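Local coordinates for protein predicted phosphatase, HAD family (Clostridium acetobutylicum, PDB 3MC1) that is predicted to act as a phosphatase of the haloacid dehalogenase (HAD) family and carries a sodium ion bound in this crystal, at residues Gly102-Val107 / Tyr128-Val133. Residues are numbered along the deposited sequence; the frame is centred on the assembly and turned at random.
Sequences GFHLVV and YFDAIV
With CG1 of V107 anti to the backbone N (chi1 170°), CG2 falls beside N, anti to the carbonyl carbon. In F129, chi1 (-60°) places CG beside the backbone N, and chi2 (-79°) turns the ring to face the V107 methyl. The setting is a parallel beta-alpha-beta unit of the Rossmann-like HAD fold: strands 104-109 and 131-135, linked through helix 113-122. V107 CG2 sits 3.7 Å from the F129 ring centroid, a CH-pi contact over the face. Y128 CB lies over the opposite face. L105 CB packs against F129 CD1 at 3.7 Å. L95 of helix 91-101 touches L105 and F129.

The backbones bond in a ladder. D130 N gives a nearly straight bond to L105 O (2.7 Å). V107 N donates to A131 O, and V133 N to V107 O. A131 N is buried without a partner. On the other sheet face V106 CG1 approaches A131 CB and V133 CG2, and L155 of helix 144-155 touches V106 and A131. Strand 131-135 is outermost in the sheet; strand 6-9 flanks 104-109 on its other side. Where pairing begins, one water accepts from L105 N (2.9 Å) and donates to Y128 O (2.9 Å).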
loop_
_atom_site.group_PDB
_atom_site.type_symbol
_atom_site.label_atom_id
_atom_site.label_comp_id
_atom_site.label_asym_id
_atom_site.label_seq_id
_atom_site.Cartn_x
_atom_site.Cartn_y
_atom_site.Cartn_z
ATOM N N GLY A 102 -11.440 -18.141 -8.038
ATOM C CA GLY A 102 -12.317 -17.320 -8.850
ATOM C C GLY A 102 -12.363 -15.857 -8.444
ATOM O O GLY A 102 -13.077 -15.070 -9.061
ATOM N N PHE A 103 -11.621 -15.494 -7.400
ATOM C CA PHE A 103 -11.569 -14.111 -6.933
ATOM C C PHE A 103 -10.960 -13.193 -7.998
ATOM O O PHE A 103 -10.093 -13.610 -8.767
ATOM C CB PHE A 103 -10.701 -14.005 -5.672
ATOM C CG PHE A 103 -11.362 -14.495 -4.414
ATOM C CD1 PHE A 103 -12.444 -13.811 -3.871
ATOM C CD2 PHE A 103 -10.876 -15.621 -3.750
ATOM C CE1 PHE A 103 -13.034 -14.236 -2.683
ATOM C CE2 PHE A 103 -11.456 -16.061 -2.559
ATOM C CZ PHE A 103 -12.542 -15.365 -2.020
ATOM N N HIS A 104 -11.431 -11.951 -8.050
ATOM C CA HIS A 104 -10.870 -10.959 -8.965
ATOM C C HIS A 104 -9.992 -10.124 -8.035
ATOM O O HIS A 104 -10.483 -9.603 -7.028
ATOM C CB HIS A 104 -11.959 -10.078 -9.577
ATOM C CG HIS A 104 -12.773 -10.765 -10.628
ATOM N ND1 HIS A 104 -13.698 -11.744 -10.334
ATOM C CD2 HIS A 104 -12.782 -10.633 -11.976
ATOM C CE1 HIS A 104 -14.240 -12.186 -11.455
ATOM N NE2 HIS A 104 -13.701 -11.528 -12.466
ATOM N N LEU A 105 -8.705 -10.005 -8.358
ATOM C CA LEU A 105 -7.764 -9.280 -7.503
ATOM C C LEU A 105 -7.439 -7.893 -8.034
ATOM O O LEU A 105 -7.237 -7.719 -9.233
ATOM C CB LEU A 105 -6.472 -10.103 -7.336
ATOM C CG LEU A 105 -6.658 -11.598 -7.009
ATOM C CD1 LEU A 105 -5.298 -12.297 -6.843
ATOM C CD2 LEU A 105 -7.475 -11.748 -5.741
ATOM N N VAL A 106 -7.379 -6.914 -7.127
ATOM C CA VAL A 106 -7.104 -5.530 -7.503
ATOM C C VAL A 106 -6.110 -4.883 -6.541
ATOM O O VAL A 106 -6.118 -5.166 -5.349
ATOM C CB VAL A 106 -8.420 -4.677 -7.473
ATOM C CG1 VAL A 106 -8.137 -3.228 -7.879
ATOM C CG2 VAL A 106 -9.469 -5.284 -8.419
ATOM N N VAL A 107 -5.232 -4.029 -7.061
ATOM C CA VAL A 107 -4.308 -3.326 -6.184
ATOM C C VAL A 107 -4.879 -1.916 -6.040
ATOM O O VAL A 107 -5.199 -1.260 -7.029
ATOM C CB VAL A 107 -2.873 -3.217 -6.764
ATOM C CG1 VAL A 107 -2.041 -2.260 -5.894
ATOM C CG2 VAL A 107 -2.210 -4.587 -6.794
ATOM N N TYR A 128 -1.730 -11.314 -12.139
ATOM C CA TYR A 128 -2.645 -11.897 -11.159
ATOM C C TYR A 128 -3.749 -10.883 -10.881
ATOM O O TYR A 128 -4.807 -11.222 -10.343
ATOM C CB TYR A 128 -1.924 -12.186 -9.847
ATOM C CG TYR A 128 -0.999 -13.381 -9.864
ATOM C CD1 TYR A 128 -1.492 -14.669 -10.091
ATOM C CD2 TYR A 128 0.367 -13.232 -9.631
ATOM C CE1 TYR A 128 -0.649 -15.780 -10.082
ATOM C CE2 TYR A 128 1.225 -14.337 -9.617
ATOM C CZ TYR A 128 0.708 -15.607 -9.843
ATOM O OH TYR A 128 1.544 -16.692 -9.820
ATOM N N PHE A 129 -3.507 -9.637 -11.276
ATOM C CA PHE A 129 -4.454 -8.559 -11.002
ATOM C C PHE A 129 -5.305 -8.098 -12.162
ATOM O O PHE A 129 -4.838 -8.022 -13.296
ATOM C CB PHE A 129 -3.686 -7.357 -10.429
ATOM C CG PHE A 129 -2.958 -7.674 -9.151
ATOM C CD1 PHE A 129 -3.653 -7.732 -7.938
ATOM C CD2 PHE A 129 -1.605 -8.021 -9.173
ATOM C CE1 PHE A 129 -3.011 -8.137 -6.766
ATOM C CE2 PHE A 129 -0.960 -8.430 -8.009
ATOM C CZ PHE A 129 -1.665 -8.489 -6.804
ATOM N N ASP A 130 -6.561 -7.788 -11.853
ATOM C CA ASP A 130 -7.523 -7.276 -12.819
ATOM C C ASP A 130 -7.203 -5.807 -13.084
ATOM O O ASP A 130 -7.485 -5.281 -14.157
ATOM C CB ASP A 130 -8.936 -7.380 -12.254
ATOM C CG ASP A 130 -9.563 -8.737 -12.491
ATOM O OD1 ASP A 130 -8.820 -9.736 -12.590
ATOM O OD2 ASP A 130 -10.802 -8.800 -12.561
ATOM N N ALA A 131 -6.635 -5.140 -12.086
ATOM C CA ALA A 131 -6.269 -3.738 -12.237
ATOM C C ALA A 131 -5.292 -3.350 -11.137
ATOM O O ALA A 131 -5.275 -3.955 -10.069
ATOM C CB ALA A 131 -7.516 -2.852 -12.174
ATOM N N ILE A 132 -4.465 -2.349 -11.418
ATOM C CA ILE A 132 -3.492 -1.850 -10.454
ATOM C C ILE A 132 -3.788 -0.364 -10.409
ATOM O O ILE A 132 -3.415 0.382 -11.309
ATOM C CB ILE A 132 -2.042 -2.125 -10.932
ATOM C CG1 ILE A 132 -1.787 -3.636 -10.909
ATOM C CG2 ILE A 132 -1.041 -1.400 -10.038
ATOM C CD1 ILE A 132 -0.513 -4.071 -11.610
ATOM N N VAL A 133 -4.486 0.058 -9.363
ATOM C CA VAL A 133 -4.892 1.444 -9.226
ATOM C C VAL A 133 -4.104 2.174 -8.148
ATOM O O VAL A 133 -4.252 1.905 -6.956
ATOM C CB VAL A 133 -6.400 1.525 -8.898
ATOM C CG1 VAL A 133 -6.890 2.961 -9.037
ATOM C CG2 VAL A 133 -7.180 0.582 -9.835
HETATM O O HOH W 1 -7.631 -10.953 -10.848
#